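Local coordinates for hypothetical protein SpyM3_0169 (Streptococcus pyogenes, PDB 1PG6) that is of unknown function but belongs to the AIM24 family of the cupin clan and carries bound calcium ions, at residues A[169-174]-A[218-223]; A[181-186]-A[212-217]; A[112-117]-A[147-152]. All blocks are in the same frame, centred on the assembly; numbering follows the deposited sequence.

Contact 1 of 3, residues A[169-174]-A[218-223]; sequences ITLDGG and GEIYIQ
Ile-169 and Leu-171 interlock diagonally with Ile-220 and Ile-222 on one face of an antiparallel strand pair. Although Ile-169 and Ile-220 are direct partners, with CB to CB at 4.3 Å, their tips diverge. CD1 of Ile-220 turns toward Leu-171 and lodges against its CD1 at 3.8 Å, also brushing CG. Leu-171 itself is paired with Gly-218, which has no side chain, and its branch meets the tip of Ile-220 obliquely, while Phe-214 packs on both. At the other end CD1 of Ile-169 meets CD1 of Ile-222 at 3.9 Å. The CB of Ile-222 does not point at strand 169-171, yet its CG1 branch carries CD1 across to Ile-169. Branched aliphatic residues suit this face, which Met-176, Ile-178 and Phe-214 of the opposing sheet cover.

The backbones are joined by two hydrogen-bonded pairs. Ile-169 and Ile-220 exchange two bonds, the shorter running from Ile-220 N to Ile-169 O at 2.8 Å. Leu-171 N gives a nearly straight bond to Gly-218 O at 2.9 Å, while the return bond from Gly-218 N to Leu-171 O is longer, 3.2 Å. Gly-218 adopts backbone angles at which a CB would press on the preceding carbonyl, as suits the corner where the chain changes sheets.

On the other face Thr-170 and Glu-219 lie side by side. One water spans Thr-170 OG1 and Glu-219 OE2, donating to the carboxylate at 2.7 Å, while Glu-219 OE1 makes a salt bridge to Lys-111. The chemistry is thus two-sided: hydrocarbon toward the opposing sheet, hydrated and charged groups behind.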
loop_
_atom_site.group_PDB
_atom_site.type_symbol
_atom_site.label_atom_id
_atom_site.label_comp_id
_atom_site.label_asym_id
_atom_site.label_seq_id
_atom_site.Cartn_x
_atom_site.Cartn_y
_atom_site.Cartn_z
ATOM N N ILE A 169 8.018 -14.659 1.285
ATOM C CA ILE A 169 7.936 -15.847 2.127
ATOM C C ILE A 169 6.665 -16.604 1.771
ATOM O O ILE A 169 5.606 -16.006 1.604
ATOM C CB ILE A 169 7.887 -15.471 3.629
ATOM C CG1 ILE A 169 9.141 -14.677 4.005
ATOM C CG2 ILE A 169 7.782 -16.731 4.484
ATOM C CD1 ILE A 169 9.167 -14.218 5.445
ATOM N N THR A 170 6.774 -17.922 1.661
ATOM C CA THR A 170 5.622 -18.742 1.323
ATOM C C THR A 170 5.240 -19.649 2.482
ATOM O O THR A 170 6.070 -20.402 2.989
ATOM C CB THR A 170 5.908 -19.618 0.081
ATOM O OG1 THR A 170 6.163 -18.775 -1.049
ATOM C CG2 THR A 170 4.718 -20.517 -0.225
ATOM N N LEU A 171 3.988 -19.552 2.917
ATOM C CA LEU A 171 3.484 -20.398 3.993
ATOM C C LEU A 171 2.720 -21.536 3.332
ATOM O O LEU A 171 1.936 -21.307 2.412
ATOM C CB LEU A 171 2.547 -19.617 4.922
ATOM C CG LEU A 171 3.163 -18.960 6.160
ATOM C CD1 LEU A 171 2.071 -18.269 6.970
ATOM C CD2 LEU A 171 3.843 -20.020 7.012
ATOM N N ASP A 172 2.952 -22.760 3.795
ATOM C CA ASP A 172 2.285 -23.921 3.217
ATOM C C ASP A 172 1.314 -24.587 4.188
ATOM O O ASP A 172 1.151 -25.808 4.178
ATOM C CB ASP A 172 3.328 -24.937 2.740
ATOM C CG ASP A 172 2.731 -26.005 1.847
ATOM O OD1 ASP A 172 1.978 -25.643 0.918
ATOM O OD2 ASP A 172 3.018 -27.201 2.068
ATOM N N GLY A 173 0.665 -23.779 5.020
ATOM C CA GLY A 173 -0.291 -24.314 5.972
ATOM C C GLY A 173 0.053 -24.029 7.419
ATOM O O GLY A 173 -0.810 -24.106 8.295
ATOM N N GLY A 174 1.315 -23.696 7.668
ATOM C CA GLY A 174 1.759 -23.416 9.021
ATOM C C GLY A 174 1.462 -22.006 9.494
ATOM O O GLY A 174 0.602 -21.319 8.944
ATOM N N GLY A 218 -0.285 -19.220 1.505
ATOM C CA GLY A 218 -0.202 -17.952 0.803
ATOM C C GLY A 218 1.170 -17.311 0.901
ATOM O O GLY A 218 2.078 -17.862 1.525
ATOM N N GLU A 219 1.325 -16.147 0.280
ATOM C CA GLU A 219 2.606 -15.444 0.314
ATOM C C GLU A 219 2.584 -14.247 1.254
ATOM O O GLU A 219 1.555 -13.604 1.451
ATOM C CB GLU A 219 2.998 -14.973 -1.090
ATOM C CG GLU A 219 3.271 -16.089 -2.089
ATOM C CD GLU A 219 2.030 -16.879 -2.442
ATOM O OE1 GLU A 219 1.031 -16.252 -2.862
ATOM O OE2 GLU A 219 2.058 -18.123 -2.309
ATOM N N ILE A 220 3.741 -13.964 1.840
ATOM C CA ILE A 220 3.898 -12.834 2.743
ATOM C C ILE A 220 5.101 -12.058 2.224
ATOM O O ILE A 220 6.176 -12.626 2.063
ATOM C CB ILE A 220 4.210 -13.297 4.181
ATOM C CG1 ILE A 220 3.041 -14.116 4.733
ATOM C CG2 ILE A 220 4.480 -12.093 5.068
ATOM C CD1 ILE A 220 3.389 -14.885 5.986
ATOM N N TYR A 221 4.917 -10.773 1.935
ATOM C CA TYR A 221 6.022 -9.950 1.461
ATOM C C TYR A 221 6.468 -9.073 2.605
ATOM O O TYR A 221 5.684 -8.295 3.145
ATOM C CB TYR A 221 5.588 -9.086 0.273
ATOM C CG TYR A 221 5.299 -9.900 -0.956
ATOM C CD1 TYR A 221 6.308 -10.198 -1.876
ATOM C CD2 TYR A 221 4.032 -10.441 -1.168
ATOM C CE1 TYR A 221 6.059 -11.018 -2.976
ATOM C CE2 TYR A 221 3.778 -11.262 -2.266
ATOM C CZ TYR A 221 4.787 -11.546 -3.157
ATOM O OH TYR A 221 4.524 -12.380 -4.225
ATOM N N ILE A 222 7.720 -9.220 3.007
ATOM C CA ILE A 222 8.227 -8.399 4.091
ATOM C C ILE A 222 9.286 -7.453 3.556
ATOM O O ILE A 222 9.830 -7.664 2.470
ATOM C CB ILE A 222 8.837 -9.246 5.222
ATOM C CG1 ILE A 222 10.027 -10.046 4.698
ATOM C CG2 ILE A 222 7.780 -10.181 5.796
ATOM C CD1 ILE A 222 10.842 -10.705 5.790
ATOM N N GLN A 223 9.558 -6.400 4.314
ATOM C CA GLN A 223 10.559 -5.413 3.926
ATOM C C GLN A 223 11.641 -5.427 5.003
ATOM O O GLN A 223 11.369 -5.748 6.151
ATOM C CB GLN A 223 9.923 -4.023 3.791
ATOM C CG GLN A 223 9.337 -3.456 5.079
ATOM C CD GLN A 223 8.611 -2.134 4.875
ATOM O OE1 GLN A 223 8.422 -1.361 5.823
ATOM N NE2 GLN A 223 8.179 -1.876 3.651
HETATM O O HOH W 1 4.328 -19.134 -3.375
#

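Contact 2 of 3, residues A[181-186]-A[212-217]; sequences AHVVAW and NTFRGH
Phe-214 and Trp-186 meet in the core of a beta sandwich, where strand 183-186 of a six-stranded sheet faces strand 212-215 of a three-stranded one. The two axes approach to 10.6 Å at an angle of 28°, a separation bridged by side chains with no hydrogen bond between the segments. The arrangement is consistent with the beta-sandwich or barrel-like folds of the cupin clan, to which the AIM24 family is assigned.

The main contact is a T-shaped (edge-to-face) stack. CE1 of Phe-214 stands almost centrally over the five-membered ring of Trp-186, 3.5 Å from CG; the ring centroids are 4.8 Å apart and the planes meet at 64°. The same indole face takes ND2 of Asn-212. This amide comes tip to tip with the indole, its ND2 at 3.7 Å from CH2 and its plane almost perpendicular to the ring. Val-183 closes on the far end of the phenyl ring: its CG1 lies 3.9 Å from Phe-214 CZ, at the edge of the ring and near its plane, while CG2 touches both CZ and CE2.

That Val-183 and Trp-186, three residues apart, both point inward fits a classic beta bulge, in which Val-184 and Ala-185 together face Tyr-221. Tyr-192 adds a second edge-to-face partner for the indole, and Ile-178 packs on both Val-183 and Phe-214. Bulky rings suit sheets this far apart, the short branched Val-183 fits the phenyl edge, and the small amide of Asn-212 can stand upright on the indole. The contact therefore depends on shape and on the weak electrostatics of ring hydrogens over a pi face, to which the Asn-212 amide may add a little.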
loop_
_atom_site.group_PDB
_atom_site.type_symbol
_atom_site.label_atom_id
_atom_site.label_comp_id
_atom_site.label_asym_id
_atom_site.label_seq_id
_atom_site.Cartn_x
_atom_site.Cartn_y
_atom_site.Cartn_z
ATOM N N ALA A 181 5.550 -3.884 11.290
ATOM C CA ALA A 181 6.250 -2.765 10.658
ATOM C C ALA A 181 7.086 -3.257 9.476
ATOM O O ALA A 181 7.518 -2.466 8.637
ATOM C CB ALA A 181 7.146 -2.071 11.675
ATOM N N HIS A 182 7.318 -4.565 9.429
ATOM C CA HIS A 182 8.097 -5.181 8.352
ATOM C C HIS A 182 7.226 -5.921 7.343
ATOM O O HIS A 182 7.734 -6.544 6.409
ATOM C CB HIS A 182 9.132 -6.147 8.933
ATOM C CG HIS A 182 10.301 -5.463 9.573
ATOM N ND1 HIS A 182 11.399 -5.043 8.853
ATOM C CD2 HIS A 182 10.521 -5.084 10.853
ATOM C CE1 HIS A 182 12.244 -4.429 9.665
ATOM N NE2 HIS A 182 11.736 -4.440 10.883
ATOM N N VAL A 183 5.910 -5.852 7.523
ATOM C CA VAL A 183 4.994 -6.534 6.619
ATOM C C VAL A 183 4.497 -5.596 5.529
ATOM O O VAL A 183 3.911 -4.556 5.807
ATOM C CB VAL A 183 3.793 -7.120 7.397
ATOM C CG1 VAL A 183 2.774 -7.713 6.435
ATOM C CG2 VAL A 183 4.284 -8.185 8.370
ATOM N N VAL A 184 4.748 -5.964 4.277
ATOM C CA VAL A 184 4.326 -5.143 3.148
ATOM C C VAL A 184 2.919 -5.505 2.669
ATOM O O VAL A 184 2.003 -4.679 2.692
ATOM C CB VAL A 184 5.298 -5.298 1.952
ATOM C CG1 VAL A 184 4.816 -4.465 0.766
ATOM C CG2 VAL A 184 6.701 -4.869 2.365
ATOM N N ALA A 185 2.761 -6.750 2.232
ATOM C CA ALA A 185 1.485 -7.227 1.715
ATOM C C ALA A 185 1.442 -8.742 1.846
ATOM O O ALA A 185 2.481 -9.391 1.946
ATOM C CB ALA A 185 1.348 -6.824 0.247
ATOM N N TRP A 186 0.243 -9.314 1.849
ATOM C CA TRP A 186 0.134 -10.761 1.976
ATOM C C TRP A 186 -1.144 -11.291 1.342
ATOM O O TRP A 186 -2.095 -10.543 1.125
ATOM C CB TRP A 186 0.224 -11.159 3.457
ATOM C CG TRP A 186 -0.921 -10.673 4.306
ATOM C CD1 TRP A 186 -2.050 -11.374 4.632
ATOM C CD2 TRP A 186 -1.046 -9.394 4.943
ATOM N NE1 TRP A 186 -2.866 -10.613 5.434
ATOM C CE2 TRP A 186 -2.279 -9.394 5.637
ATOM C CE3 TRP A 186 -0.239 -8.247 4.994
ATOM C CZ2 TRP A 186 -2.724 -8.289 6.377
ATOM C CZ3 TRP A 186 -0.684 -7.148 5.730
ATOM C CH2 TRP A 186 -1.918 -7.180 6.412
ATOM N N ASN A 212 2.081 -9.318 13.424
ATOM C CA ASN A 212 1.049 -9.878 12.567
ATOM C C ASN A 212 1.271 -11.387 12.560
ATOM O O ASN A 212 2.345 -11.860 12.184
ATOM C CB ASN A 212 1.183 -9.323 11.141
ATOM C CG ASN A 212 -0.086 -9.490 10.323
ATOM O OD1 ASN A 212 -0.832 -10.456 10.500
ATOM N ND2 ASN A 212 -0.330 -8.556 9.410
ATOM N N THR A 213 0.273 -12.143 13.010
ATOM C CA THR A 213 0.381 -13.596 13.021
ATOM C C THR A 213 -0.411 -14.152 11.840
ATOM O O THR A 213 -1.618 -13.928 11.726
ATOM C CB THR A 213 -0.164 -14.203 14.333
ATOM O OG1 THR A 213 0.672 -13.803 15.426
ATOM C CG2 THR A 213 -0.183 -15.725 14.247
ATOM N N PHE A 214 0.288 -14.864 10.959
ATOM C CA PHE A 214 -0.301 -15.459 9.762
ATOM C C PHE A 214 -0.477 -16.963 9.910
ATOM O O PHE A 214 0.357 -17.636 10.514
ATOM C CB PHE A 214 0.601 -15.204 8.552
ATOM C CG PHE A 214 0.889 -13.756 8.306
ATOM C CD1 PHE A 214 -0.040 -12.949 7.661
ATOM C CD2 PHE A 214 2.089 -13.195 8.729
ATOM C CE1 PHE A 214 0.220 -11.597 7.439
ATOM C CE2 PHE A 214 2.358 -11.847 8.512
ATOM C CZ PHE A 214 1.422 -11.046 7.865
ATOM N N ARG A 215 -1.562 -17.484 9.347
ATOM C CA ARG A 215 -1.840 -18.918 9.393
ATOM C C ARG A 215 -2.492 -19.354 8.084
ATOM O O ARG A 215 -3.402 -18.690 7.592
ATOM C CB ARG A 215 -2.783 -19.239 10.558
ATOM C CG ARG A 215 -2.318 -18.715 11.903
ATOM C CD ARG A 215 -3.298 -19.067 13.013
ATOM N NE ARG A 215 -2.817 -18.614 14.315
ATOM C CZ ARG A 215 -3.355 -18.968 15.477
ATOM N NH1 ARG A 215 -4.401 -19.787 15.510
ATOM N NH2 ARG A 215 -2.844 -18.503 16.609
ATOM N N GLY A 216 -2.019 -20.460 7.516
ATOM C CA GLY A 216 -2.604 -20.954 6.280
ATOM C C GLY A 216 -1.657 -21.061 5.099
ATOM O O GLY A 216 -0.455 -21.264 5.264
ATOM N N HIS A 217 -2.215 -20.929 3.899
ATOM C CA HIS A 217 -1.442 -21.007 2.666
ATOM C C HIS A 217 -1.457 -19.667 1.944
ATOM O O HIS A 217 -2.511 -19.055 1.774
ATOM C CB HIS A 217 -2.019 -22.073 1.731
ATOM C CG HIS A 217 -1.997 -23.456 2.299
ATOM N ND1 HIS A 217 -2.831 -23.857 3.320
ATOM C CD2 HIS A 217 -1.239 -24.533 1.988
ATOM C CE1 HIS A 217 -2.588 -25.121 3.613
ATOM N NE2 HIS A 217 -1.626 -25.556 2.819
#

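Contact 3 of 3, residues A[112-117]-A[147-152]; sequences QYRLND and LFVMTT
Thr-152 and Gln-112 share the shortest polar contact: the Thr-152 hydroxyl OG1 donates to Gln-112 OE1 at 2.6 Å, in the carbonyl plane and on a lone pair. The same OG1 accepts from Tyr-113 N at 3.0 Å in an almost straight bond (175°), a double role that suits a hydroxyl. Its place between the backbone N and the carbonyl carbon (chi1 66°) brings it to both partners. Gln-112 NE2 is held in turn by the carbonyls of Gly-109 and Gly-154. At the opposite end Asp-117, an acceptor where the strand runs out, takes the N-H of Phe-148 on OD2 at 3.0 Å, on the syn side but well out of the carboxylate plane; a water joins Asp-117 N to Phe-148 O. Midway, Arg-114 NH1 reaches Thr-151 OG1 at 2.8 Å, bent to 137°.

These residues pair two neighbouring antiparallel strands of the six-stranded sheet, with strand 128-133 beyond 148-153 and strand 183-187 beyond 113-116. Tyr-113 O receives Thr-152 N, and Leu-115 O receives Met-150 N.

Arginine suits its place doubly, since below the polar tip its aliphatic stem lies against valine, CB to Val-149 CG1 at 3.8 Å, beside Tyr-192. On the other face, Leu-115 CD1 touches CG of Met-150, a selenomethionine, at 4.1 Å; the selenomethionine packs further on Met-131.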
loop_
_atom_site.group_PDB
_atom_site.type_symbol
_atom_site.label_atom_id
_atom_site.label_comp_id
_atom_site.label_asym_id
_atom_site.label_seq_id
_atom_site.Cartn_x
_atom_site.Cartn_y
_atom_site.Cartn_z
ATOM N N GLN A 112 -5.672 -12.442 -4.428
ATOM C CA GLN A 112 -5.884 -11.077 -3.979
ATOM C C GLN A 112 -4.947 -10.868 -2.809
ATOM O O GLN A 112 -4.389 -11.829 -2.278
ATOM C CB GLN A 112 -7.330 -10.850 -3.531
ATOM C CG GLN A 112 -8.372 -10.985 -4.638
ATOM C CD GLN A 112 -8.153 -10.017 -5.788
ATOM O OE1 GLN A 112 -7.709 -8.886 -5.592
ATOM N NE2 GLN A 112 -8.485 -10.452 -6.997
ATOM N N TYR A 113 -4.779 -9.617 -2.396
ATOM C CA TYR A 113 -3.869 -9.312 -1.303
ATOM C C TYR A 113 -4.376 -8.254 -0.343
ATOM O O TYR A 113 -5.287 -7.489 -0.659
ATOM C CB TYR A 113 -2.526 -8.829 -1.864
ATOM C CG TYR A 113 -1.844 -9.806 -2.796
ATOM C CD1 TYR A 113 -2.194 -9.878 -4.149
ATOM C CD2 TYR A 113 -0.888 -10.698 -2.313
ATOM C CE1 TYR A 113 -1.612 -10.822 -4.994
ATOM C CE2 TYR A 113 -0.303 -11.646 -3.147
ATOM C CZ TYR A 113 -0.668 -11.707 -4.478
ATOM O OH TYR A 113 -0.116 -12.673 -5.283
ATOM N N ARG A 114 -3.762 -8.228 0.835
ATOM C CA ARG A 114 -4.049 -7.241 1.856
ATOM C C ARG A 114 -2.711 -6.511 2.007
ATOM O O ARG A 114 -1.646 -7.111 1.814
ATOM C CB ARG A 114 -4.449 -7.903 3.181
ATOM C CG ARG A 114 -5.694 -8.788 3.095
ATOM C CD ARG A 114 -6.169 -9.193 4.486
ATOM N NE ARG A 114 -7.076 -10.348 4.480
ATOM C CZ ARG A 114 -8.379 -10.292 4.215
ATOM N NH1 ARG A 114 -8.959 -9.133 3.928
ATOM N NH2 ARG A 114 -9.105 -11.399 4.245
ATOM N N LEU A 115 -2.761 -5.222 2.317
ATOM C CA LEU A 115 -1.545 -4.433 2.470
ATOM C C LEU A 115 -1.624 -3.494 3.649
ATOM O O LEU A 115 -2.691 -2.977 3.981
ATOM C CB LEU A 115 -1.284 -3.577 1.230
ATOM C CG LEU A 115 -1.433 -4.165 -0.170
ATOM C CD1 LEU A 115 -2.902 -4.234 -0.537
ATOM C CD2 LEU A 115 -0.693 -3.271 -1.162
ATOM N N ASN A 116 -0.477 -3.267 4.272
ATOM C CA ASN A 116 -0.378 -2.348 5.395
ATOM C C ASN A 116 -0.324 -0.922 4.883
ATOM O O ASN A 116 -0.075 -0.690 3.701
ATOM C CB ASN A 116 0.896 -2.620 6.184
ATOM C CG ASN A 116 0.685 -3.604 7.294
ATOM O OD1 ASN A 116 1.499 -4.505 7.509
ATOM N ND2 ASN A 116 -0.411 -3.441 8.017
ATOM N N ASP A 117 -0.541 0.023 5.794
ATOM C CA ASP A 117 -0.488 1.440 5.469
ATOM C C ASP A 117 0.892 1.800 4.957
ATOM O O ASP A 117 1.913 1.444 5.560
ATOM C CB ASP A 117 -0.777 2.312 6.695
ATOM C CG ASP A 117 -2.253 2.479 6.962
ATOM O OD1 ASP A 117 -3.015 2.708 5.996
ATOM O OD2 ASP A 117 -2.647 2.402 8.148
ATOM N N LEU A 147 -4.884 2.124 12.680
ATOM C CA LEU A 147 -4.136 1.198 11.836
ATOM C C LEU A 147 -5.099 0.606 10.810
ATOM O O LEU A 147 -6.053 -0.078 11.174
ATOM C CB LEU A 147 -3.539 0.080 12.695
ATOM C CG LEU A 147 -2.337 -0.678 12.135
ATOM C CD1 LEU A 147 -1.158 0.275 12.007
ATOM C CD2 LEU A 147 -1.980 -1.830 13.059
ATOM N N PHE A 148 -4.853 0.865 9.530
ATOM C CA PHE A 148 -5.727 0.353 8.486
ATOM C C PHE A 148 -5.065 -0.642 7.543
ATOM O O PHE A 148 -3.884 -0.523 7.218
ATOM C CB PHE A 148 -6.296 1.507 7.655
ATOM C CG PHE A 148 -7.372 2.288 8.355
ATOM C CD1 PHE A 148 -7.078 3.063 9.471
ATOM C CD2 PHE A 148 -8.682 2.249 7.894
ATOM C CE1 PHE A 148 -8.074 3.792 10.118
ATOM C CE2 PHE A 148 -9.687 2.972 8.533
ATOM C CZ PHE A 148 -9.380 3.746 9.648
ATOM N N VAL A 149 -5.844 -1.625 7.108
ATOM C CA VAL A 149 -5.363 -2.631 6.172
ATOM C C VAL A 149 -6.208 -2.546 4.907
ATOM O O VAL A 149 -7.434 -2.448 4.975
ATOM C CB VAL A 149 -5.477 -4.059 6.750
ATOM C CG1 VAL A 149 -5.158 -5.082 5.663
ATOM C CG2 VAL A 149 -4.510 -4.223 7.920
HETATM N N MSE A 150 -5.541 -2.577 3.758
HETATM C CA MSE A 150 -6.206 -2.511 2.465
HETATM C C MSE A 150 -6.331 -3.902 1.867
HETATM O O MSE A 150 -5.393 -4.694 1.923
HETATM C CB MSE A 150 -5.398 -1.631 1.506
HETATM C CG MSE A 150 -5.938 -1.565 0.087
HETATM SE SE MSE A 150 -4.747 -0.588 -1.089
HETATM C CE MSE A 150 -4.650 1.042 -0.095
ATOM N N THR A 151 -7.497 -4.209 1.306
ATOM C CA THR A 151 -7.712 -5.506 0.673
ATOM C C THR A 151 -8.189 -5.273 -0.756
ATOM O O THR A 151 -9.091 -4.468 -0.995
ATOM C CB THR A 151 -8.760 -6.350 1.435
ATOM O OG1 THR A 151 -8.238 -6.712 2.722
ATOM C CG2 THR A 151 -9.083 -7.621 0.661
ATOM N N THR A 152 -7.575 -5.977 -1.700
ATOM C CA THR A 152 -7.909 -5.842 -3.113
ATOM C C THR A 152 -9.004 -6.794 -3.571
ATOM O O THR A 152 -9.330 -7.766 -2.892
ATOM C CB THR A 152 -6.680 -6.112 -4.009
ATOM O OG1 THR A 152 -6.291 -7.487 -3.886
ATOM C CG2 THR A 152 -5.511 -5.226 -3.594
HETATM O O HOH W 2 -1.282 -0.911 8.292
#

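Overall arrangement
Contacts 1 and 3 are pairings within one six-stranded sheet, whereas contact 2 joins that sheet to the three-stranded one facing it. Strand 183-187 lies between the other two contacts: Tyr-221 O bonds to Val-184 N on one flank, and Trp-186 O to Arg-114 N on the other. Contact 2, nested along the chain inside contact 1, is wholly buried and relies on rings, a valine and a buried amide. Contact 1, farther from the chain's centre at a sheet edge, is partly buried, with one aliphatic face and Thr-170 and Glu-219 on the other. Contact 3, nearest the centre yet solvent-exposed at Asp-117, depends most on side-chain hydrogen bonds.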